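Local coordinates for arginyl-tRNA synthetase, putative (Plasmodium falciparum, PDB 5JLD), which probably catalyses the ATP-dependent attachment of L-arginine to tRNA(Arg), as a class I aminoacyl-tRNA synthetase, at residues N133-F138 with N342-V347; T172-H177 with L266-E271. All blocks are in the same frame, centred on the assembly; numbering follows the deposited sequence. Where two conformers were deposited one is given.

Contact 1 (N133-F138 with N342-V347); sequences NVLVDF and NCVIYV
Two neighbouring strands, 133-137 and 343-347, run parallel in the five-stranded parallel sheet of the Rossmann-like class I catalytic domain. The axes of the short segments are 4.8 Å apart at closest approach. Just before strand 343-347, Asn342 has CG anti to its own carbonyl carbon (chi1 -56°), which carries OD1 back to the first strand. A lone pair of OD1, in the amide plane, takes the N-H of Asn133 at 2.8 Å from OD1 to N. Asn133 O is gripped twice, by Asn342 N and Cys343 N, the second bond being longer. The two side-chain amides lie nearly parallel, but the amide of Asn133 is held elsewhere, OD1 by Asn171 and ND2 by Asn340 O. Cys343 O then accepts Leu135 N almost along the C=O axis. The CB of Cys343 also packs on CG2 of Val134. Val344 points to the face that carries Leu135, and its CG1 lies alongside Leu135 CD2 at 4.0 Å; helix 326-337 covers this face. Ile345 points to the other face, with Val134 and Val136, packed against helix 149-167. Its CD1 reaches the methyls of both valines. Its backbone bonds twice to strand 133-137, N to Leu135 O and O to Asp137 N, the latter nearly straight (N-H...O 176°). The ring of Tyr346 crosses Asp137 obliquely, ring and carboxylate planes 32° apart, and Asp137 OD2 comes within 3.6 Å of Tyr346 CE2. The Asp137 carboxylate is buried, and its OD2 forms a salt bridge with Arg335 of helix 326-337, which probably stabilises its charge. Val347 N closes the backbone pattern on Asp137 O at 2.9 Å. Beside that bond, Val347 CB sits 3.8 Å from Phe138 CB, and Val347 CG2 lies 4.2 Å from Val136 CG1.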
ATOM      1  N   ASN A 133      -2.124  -7.815  14.820  1.00 47.29           N
ATOM      2  CA  ASN A 133      -0.752  -7.845  14.334  1.00 43.61           C
ATOM      3  C   ASN A 133      -0.740  -8.039  12.836  1.00 37.41           C
ATOM      4  O   ASN A 133      -1.254  -9.033  12.332  1.00 41.14           O
ATOM      5  CB  ASN A 133       0.061  -8.963  14.996  1.00 34.66           C
ATOM      6  CG  ASN A 133       0.114  -8.856  16.504  1.00 48.53           C
ATOM      7  OD1 ASN A 133       0.597  -7.865  17.061  1.00 49.86           O
ATOM      8  ND2 ASN A 133      -0.328  -9.915  17.180  1.00 44.04           N
ATOM      9  N   VAL A 134      -0.123  -7.105  12.128  1.00 38.28           N
ATOM     10  CA  VAL A 134      -0.018  -7.214  10.680  1.00 30.65           C
ATOM     11  C   VAL A 134       1.437  -7.362  10.269  1.00 36.93           C
ATOM     12  O   VAL A 134       2.309  -6.647  10.776  1.00 39.69           O
ATOM     13  CB  VAL A 134      -0.626  -5.957   9.973  1.00 33.14           C
ATOM     14  CG1 VAL A 134      -0.325  -5.984   8.477  1.00 41.19           C
ATOM     15  CG2 VAL A 134      -2.145  -5.854  10.232  1.00 38.13           C
ATOM     16  N   LEU A 135       1.702  -8.277   9.347  1.00 39.42           N
ATOM     17  CA  LEU A 135       3.043  -8.429   8.810  1.00 41.68           C
ATOM     18  C   LEU A 135       3.025  -8.210   7.307  1.00 39.24           C
ATOM     19  O   LEU A 135       2.216  -8.804   6.613  1.00 37.45           O
ATOM     20  CB  LEU A 135       3.615  -9.819   9.139  1.00 38.05           C
ATOM     21  CG  LEU A 135       5.064 -10.076   8.715  1.00 43.85           C
ATOM     22  CD1 LEU A 135       5.759 -11.045   9.698  1.00 49.88           C
ATOM     23  CD2 LEU A 135       5.150 -10.613   7.284  1.00 38.10           C
ATOM     24  N   VAL A 136       3.959  -7.394   6.818  1.00 37.78           N
ATOM     25  CA  VAL A 136       4.107  -7.153   5.389  1.00 32.16           C
ATOM     26  C   VAL A 136       5.473  -7.673   4.923  1.00 41.43           C
ATOM     27  O   VAL A 136       6.532  -7.247   5.400  1.00 40.95           O
ATOM     28  CB  VAL A 136       3.943  -5.647   5.040  1.00 39.26           C
ATOM     29  CG1 VAL A 136       4.040  -5.418   3.517  1.00 32.75           C
ATOM     30  CG2 VAL A 136       2.608  -5.100   5.591  1.00 32.57           C
ATOM     31  N   ASP A 137       5.426  -8.615   3.990  1.00 38.29           N
ATOM     32  CA  ASP A 137       6.604  -9.271   3.426  1.00 39.88           C
ATOM     33  C   ASP A 137       6.903  -8.640   2.077  1.00 40.76           C
ATOM     34  O   ASP A 137       6.139  -8.826   1.138  1.00 41.08           O
ATOM     35  CB  ASP A 137       6.334 -10.775   3.297  1.00 36.98           C
ATOM     36  CG  ASP A 137       7.532 -11.571   2.810  1.00 42.72           C
ATOM     37  OD1 ASP A 137       8.314 -11.097   1.954  1.00 47.51           O
ATOM     38  OD2 ASP A 137       7.691 -12.712   3.297  1.00 46.26           O
ATOM     39  N   PHE A 138       7.994  -7.884   1.983  1.00 37.56           N
ATOM     40  CA  PHE A 138       8.288  -7.167   0.755  1.00 42.45           C
ATOM     41  C   PHE A 138       9.773  -6.931   0.519  1.00 44.29           C
ATOM     42  O   PHE A 138      10.612  -7.219   1.386  1.00 42.45           O
ATOM     43  CB  PHE A 138       7.511  -5.820   0.711  1.00 38.48           C
ATOM     44  CG  PHE A 138       7.904  -4.812   1.777  1.00 40.67           C
ATOM     45  CD1 PHE A 138       7.727  -5.084   3.135  1.00 41.92           C
ATOM     46  CD2 PHE A 138       8.384  -3.553   1.411  1.00 46.17           C
ATOM     47  CE1 PHE A 138       8.059  -4.128   4.115  1.00 42.61           C
ATOM     48  CE2 PHE A 138       8.716  -2.588   2.377  1.00 41.21           C
ATOM     49  CZ  PHE A 138       8.556  -2.878   3.732  1.00 39.87           C
ATOM     50  N   ASN A 342      -2.332 -11.566  12.583  1.00 43.87           N
ATOM     51  CA  ASN A 342      -3.747 -11.613  12.212  1.00 43.73           C
ATOM     52  C   ASN A 342      -3.927 -11.324  10.728  1.00 43.42           C
ATOM     53  O   ASN A 342      -4.928 -11.697  10.116  1.00 40.26           O
ATOM     54  CB  ASN A 342      -4.528 -10.637  13.064  1.00 44.75           C
ATOM     55  CG  ASN A 342      -4.340 -10.907  14.542  1.00 42.57           C
ATOM     56  OD1 ASN A 342      -3.722 -10.117  15.260  1.00 39.34           O
ATOM     57  ND2 ASN A 342      -4.849 -12.047  14.997  1.00 41.37           N
ATOM     58  N   CYS A 343      -2.915 -10.702  10.139  1.00 41.31           N
ATOM     59  CA  CYS A 343      -2.925 -10.455   8.718  1.00 40.18           C
ATOM     60  C   CYS A 343      -1.495 -10.552   8.175  1.00 36.77           C
ATOM     61  O   CYS A 343      -0.569  -9.969   8.726  1.00 46.28           O
ATOM     62  CB  CYS A 343      -3.552  -9.083   8.423  1.00 36.44           C
ATOM     63  SG  CYS A 343      -3.540  -8.581   6.696  1.00 62.18           S
ATOM     64  N   VAL A 344      -1.322 -11.322   7.110  1.00 33.85           N
ATOM     65  CA  VAL A 344      -0.015 -11.442   6.471  1.00 38.29           C
ATOM     66  C   VAL A 344      -0.111 -11.151   4.995  1.00 43.50           C
ATOM     67  O   VAL A 344      -0.839 -11.815   4.238  1.00 37.11           O
ATOM     68  CB  VAL A 344       0.619 -12.840   6.643  1.00 43.92           C
ATOM     69  CG1 VAL A 344       2.037 -12.837   6.079  1.00 31.81           C
ATOM     70  CG2 VAL A 344       0.629 -13.253   8.104  1.00 43.22           C
ATOM     71  N   ILE A 345       0.675 -10.174   4.585  1.00 38.79           N
ATOM     72  CA  ILE A 345       0.594  -9.668   3.248  1.00 34.33           C
ATOM     73  C   ILE A 345       1.903  -9.925   2.537  1.00 40.17           C
ATOM     74  O   ILE A 345       2.937  -9.502   3.003  1.00 39.90           O
ATOM     75  CB  ILE A 345       0.265  -8.152   3.270  1.00 36.85           C
ATOM     76  CG1 ILE A 345      -1.142  -7.925   3.836  1.00 34.65           C
ATOM     77  CG2 ILE A 345       0.434  -7.555   1.900  1.00 37.49           C
ATOM     78  CD1 ILE A 345      -1.389  -6.463   4.310  1.00 35.11           C
ATOM     79  N   TYR A 346       1.845 -10.640   1.422  1.00 42.04           N
ATOM     80  CA  TYR A 346       3.001 -10.912   0.592  1.00 37.35           C
ATOM     81  C   TYR A 346       3.001 -10.030  -0.655  1.00 44.35           C
ATOM     82  O   TYR A 346       2.168 -10.203  -1.533  1.00 40.83           O
ATOM     83  CB  TYR A 346       3.010 -12.379   0.180  1.00 42.90           C
ATOM     84  CG  TYR A 346       3.265 -13.326   1.327  1.00 47.85           C
ATOM     85  CD1 TYR A 346       2.224 -13.734   2.151  1.00 46.33           C
ATOM     86  CD2 TYR A 346       4.552 -13.820   1.583  1.00 47.07           C
ATOM     87  CE1 TYR A 346       2.447 -14.605   3.205  1.00 45.05           C
ATOM     88  CE2 TYR A 346       4.791 -14.702   2.652  1.00 40.44           C
ATOM     89  CZ  TYR A 346       3.724 -15.081   3.450  1.00 39.54           C
ATOM     90  OH  TYR A 346       3.904 -15.935   4.493  1.00 41.27           O
ATOM     91  N   VAL A 347       3.941  -9.096  -0.735  1.00 41.48           N
ATOM     92  CA  VAL A 347       4.066  -8.229  -1.902  1.00 44.47           C
ATOM     93  C   VAL A 347       5.051  -8.851  -2.893  1.00 44.83           C
ATOM     94  O   VAL A 347       6.240  -8.877  -2.608  1.00 46.35           O
ATOM     95  CB  VAL A 347       4.558  -6.808  -1.492  1.00 40.05           C
ATOM     96  CG1 VAL A 347       4.831  -5.957  -2.718  1.00 38.90           C
ATOM     97  CG2 VAL A 347       3.574  -6.148  -0.557  1.00 36.67           C
TER

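Contact 2 (T172-H177 with L266-E271); sequences THRVNH and LDIKLE
Arg174 sets CG anti to its carbonyl carbon (chi1 -57°) and then runs extended from CG to NE, so its chain passes along the carbonyl of Lys269. Leu270 takes the crowded first torsion, CG between its backbone N and carbonyl carbon (chi1 43°), while Asn176 turns CG anti to its backbone N. The NH1 of Arg174 donates to Lys269 O at 2.8 Å. The acceptor is 23° out of the guanidinium plane and the bond is bent. The CD of Arg174 also lies 3.3 Å from Lys269 O. The same guanidinium forms salt bridges with two acids of helix 149-167, NE with Glu166 and NH1 with Asp159, so the group is fixed from several directions.

Here the chain leaves helix 242-265 through a Schellman motif, with Asp267 at positive phi, and joins the parallel sheet of the catalytic domain as its edge strand 271-272. Glu271 makes the parallel bridge to Val175. Its N donates to Arg174 O, and its O accepts Asn176 N at 2.9 Å. In both bonds the donor stands well above the carbonyl plane.

The CD1 of Leu270 rests on the Asn176 side chain, 3.4 Å from CB and 3.2 Å from ND2. That amide is buried, with ND2 bonded to Tyr263 OH and OD1 to Ser140 N.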
ATOM      1  N   THR A 172       2.714  -3.168  13.178  1.00 36.45           N
ATOM      2  CA  THR A 172       3.032  -3.581  11.810  1.00 39.35           C
ATOM      3  C   THR A 172       4.455  -4.105  11.688  1.00 39.10           C
ATOM      4  O   THR A 172       5.401  -3.399  12.056  1.00 46.93           O
ATOM      5  CB  THR A 172       2.827  -2.399  10.848  1.00 38.38           C
ATOM      6  OG1 THR A 172       1.529  -1.851  11.084  1.00 45.48           O
ATOM      7  CG2 THR A 172       2.916  -2.850   9.403  1.00 40.87           C
ATOM      8  N   HIS A 173       4.614  -5.345  11.212  1.00 37.12           N
ATOM      9  CA  HIS A 173       5.953  -5.930  11.060  1.00 38.44           C
ATOM     10  C   HIS A 173       6.441  -5.712   9.633  1.00 42.60           C
ATOM     11  O   HIS A 173       5.871  -6.262   8.688  1.00 44.79           O
ATOM     12  CB  HIS A 173       5.971  -7.440  11.367  1.00 41.89           C
ATOM     13  CG  HIS A 173       5.545  -7.807  12.753  1.00 52.53           C
ATOM     14  ND1 HIS A 173       6.427  -7.907  13.809  1.00 52.12           N
ATOM     15  CD2 HIS A 173       4.325  -8.129  13.256  1.00 54.87           C
ATOM     16  CE1 HIS A 173       5.771  -8.258  14.901  1.00 49.37           C
ATOM     17  NE2 HIS A 173       4.495  -8.401  14.590  1.00 54.59           N
ATOM     18  N   ARG A 174       7.489  -4.913   9.484  1.00 40.53           N
ATOM     19  CA  ARG A 174       8.155  -4.722   8.197  1.00 45.87           C
ATOM     20  C   ARG A 174       9.240  -5.799   7.991  1.00 50.64           C
ATOM     21  O   ARG A 174      10.311  -5.753   8.617  1.00 44.09           O
ATOM     22  CB  ARG A 174       8.770  -3.330   8.133  1.00 42.86           C
ATOM     23  CG  ARG A 174       7.754  -2.229   8.351  1.00 43.85           C
ATOM     24  CD  ARG A 174       8.445  -0.935   8.721  1.00 46.66           C
ATOM     25  NE  ARG A 174       7.586   0.196   8.381  1.00 46.70           N
ATOM     26  CZ  ARG A 174       7.699   0.883   7.252  1.00 41.17           C
ATOM     27  NH1 ARG A 174       8.626   0.527   6.373  1.00 38.77           N
ATOM     28  NH2 ARG A 174       6.870   1.900   6.988  1.00 41.32           N
ATOM     29  N   VAL A 175       8.974  -6.752   7.101  1.00 44.65           N
ATOM     30  CA  VAL A 175       9.849  -7.912   6.989  1.00 44.83           C
ATOM     31  C   VAL A 175      10.432  -8.109   5.593  1.00 42.22           C
ATOM     32  O   VAL A 175       9.726  -8.215   4.607  1.00 39.78           O
ATOM     33  CB  VAL A 175       9.116  -9.190   7.412  1.00 50.37           C
ATOM     34  CG1 VAL A 175      10.003 -10.417   7.170  1.00 46.76           C
ATOM     35  CG2 VAL A 175       8.743  -9.105   8.888  1.00 43.13           C
ATOM     36  N   ASN A 176      11.753  -8.173   5.538  1.00 43.82           N
ATOM     37  CA  ASN A 176      12.473  -8.405   4.305  1.00 40.80           C
ATOM     38  C   ASN A 176      13.019  -9.837   4.260  1.00 41.67           C
ATOM     39  O   ASN A 176      14.018 -10.112   4.906  1.00 39.85           O
ATOM     40  CB  ASN A 176      13.610  -7.380   4.183  1.00 44.67           C
ATOM     41  CG  ASN A 176      14.204  -7.327   2.792  1.00 46.89           C
ATOM     42  OD1 ASN A 176      13.839  -8.112   1.913  1.00 49.94           O
ATOM     43  ND2 ASN A 176      15.109  -6.381   2.578  1.00 39.86           N
ATOM     44  N   HIS A 177      12.341 -10.716   3.516  1.00 38.74           N
ATOM     45  CA  HIS A 177      12.691 -12.134   3.349  1.00 39.09           C
ATOM     46  C   HIS A 177      13.827 -12.275   2.337  1.00 41.85           C
ATOM     47  O   HIS A 177      13.612 -12.688   1.198  1.00 40.42           O
ATOM     48  CB  HIS A 177      11.452 -12.935   2.903  1.00 37.11           C
ATOM     49  CG  HIS A 177      11.628 -14.429   2.889  1.00 51.20           C
ATOM     50  ND1 HIS A 177      11.299 -15.224   3.963  1.00 50.01           N
ATOM     51  CD2 HIS A 177      12.017 -15.274   1.898  1.00 51.69           C
ATOM     52  CE1 HIS A 177      11.524 -16.494   3.654  1.00 51.25           C
ATOM     53  NE2 HIS A 177      11.947 -16.547   2.405  1.00 45.83           N
ATOM     54  N   LEU A 266      15.874   5.669  -0.177  1.00 44.36           N
ATOM     55  CA  LEU A 266      14.420   5.639  -0.271  1.00 49.65           C
ATOM     56  C   LEU A 266      13.687   6.004   1.035  1.00 46.61           C
ATOM     57  O   LEU A 266      12.463   6.164   1.044  1.00 46.86           O
ATOM     58  CB  LEU A 266      13.974   4.247  -0.733  1.00 50.02           C
ATOM     59  CG  LEU A 266      14.354   3.853  -2.161  1.00 52.03           C
ATOM     60  CD1 LEU A 266      13.978   2.396  -2.439  1.00 42.20           C
ATOM     61  CD2 LEU A 266      13.691   4.801  -3.174  1.00 49.20           C
ATOM     62  N   ASP A 267      14.446   6.147   2.118  1.00 47.92           N
ATOM     63  CA  ASP A 267      13.889   6.363   3.454  0.56 51.84           C
ATOM     64  C   ASP A 267      12.890   5.266   3.817  1.00 49.87           C
ATOM     65  O   ASP A 267      11.794   5.540   4.308  1.00 57.78           O
ATOM     66  CB  ASP A 267      13.233   7.746   3.553  0.56 52.67           C
ATOM     67  CG  ASP A 267      14.249   8.861   3.684  0.56 59.55           C
ATOM     68  OD1 ASP A 267      14.715   9.110   4.815  0.56 62.92           O
ATOM     69  OD2 ASP A 267      14.590   9.489   2.660  0.56 65.37           O
ATOM     70  N   ILE A 268      13.274   4.018   3.566  1.00 56.29           N
ATOM     71  CA  ILE A 268      12.421   2.865   3.857  1.00 54.83           C
ATOM     72  C   ILE A 268      13.120   1.879   4.781  1.00 57.06           C
ATOM     73  O   ILE A 268      14.162   1.328   4.441  1.00 50.99           O
ATOM     74  CB  ILE A 268      12.004   2.124   2.567  1.00 51.87           C
ATOM     75  CG1 ILE A 268      11.146   3.038   1.683  1.00 52.96           C
ATOM     76  CG2 ILE A 268      11.267   0.815   2.909  1.00 45.02           C
ATOM     77  CD1 ILE A 268      10.742   2.431   0.372  1.00 46.12           C
ATOM     78  N   LYS A 269      12.541   1.639   5.947  1.00 56.81           N
ATOM     79  CA  LYS A 269      13.151   0.705   6.871  1.00 55.47           C
ATOM     80  C   LYS A 269      12.387  -0.615   6.929  1.00 52.45           C
ATOM     81  O   LYS A 269      11.154  -0.657   6.920  1.00 45.46           O
ATOM     82  CB  LYS A 269      13.254   1.336   8.260  1.00 64.76           C
ATOM     83  CG  LYS A 269      14.062   2.624   8.255  1.00 70.25           C
ATOM     84  CD  LYS A 269      14.492   3.020   9.649  1.00 74.74           C
ATOM     85  CE  LYS A 269      15.430   4.217   9.608  1.00 75.79           C
ATOM     86  NZ  LYS A 269      16.793   3.846   9.122  1.00 81.90           N
ATOM     87  N   LEU A 270      13.152  -1.695   6.990  1.00 53.36           N
ATOM     88  CA  LEU A 270      12.620  -3.044   7.134  1.00 52.09           C
ATOM     89  C   LEU A 270      13.637  -4.043   7.658  1.00 47.73           C
ATOM     90  O   LEU A 270      14.845  -3.871   7.501  1.00 49.23           O
ATOM     91  CB  LEU A 270      12.026  -3.539   5.813  1.00 49.95           C
ATOM     92  CG  LEU A 270      12.768  -3.283   4.498  1.00 51.51           C
ATOM     93  CD1 LEU A 270      14.020  -3.961   4.328  1.00 66.38           C
ATOM     94  CD2 LEU A 270      11.835  -3.830   3.424  1.00 57.51           C
ATOM     95  N   GLU A 271      13.123  -5.089   8.285  1.00 48.31           N
ATOM     96  CA  GLU A 271      13.948  -5.999   9.065  1.00 42.89           C
ATOM     97  C   GLU A 271      14.360  -7.221   8.261  1.00 45.72           C
ATOM     98  O   GLU A 271      13.506  -7.979   7.805  1.00 50.08           O
ATOM     99  CB  GLU A 271      13.193  -6.444  10.326  1.00 39.94           C
ATOM    100  CG  GLU A 271      13.909  -7.583  11.066  1.00 56.37           C
ATOM    101  CD  GLU A 271      13.171  -8.080  12.301  1.00 63.50           C
ATOM    102  OE1 GLU A 271      11.957  -7.811  12.432  1.00 59.51           O
ATOM    103  OE2 GLU A 271      13.817  -8.749  13.143  1.00 72.51           O
TER

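Overall arrangement
After the N-terminal region with its antiparallel sheet, the chain lays down strand 133-137, the middle strand of the parallel sheet. Helix 149-167 carries it to strand 171-176, on one side of that strand. A long, mostly helical excursion follows, ending in helix 242-265, and contact 2 closes it as the chain joins the far side of 171-176. After helix 326-337, strand 343-349 enters on the other side of 133-137, and contact 1 closes the larger loop. Contact 2 is therefore nested inside the loop that contact 1 closes. Backbone bonds between 133-138 and 172-177 join the two, whose centres are about 11 Å apart, and Phe138 also packs on Leu270.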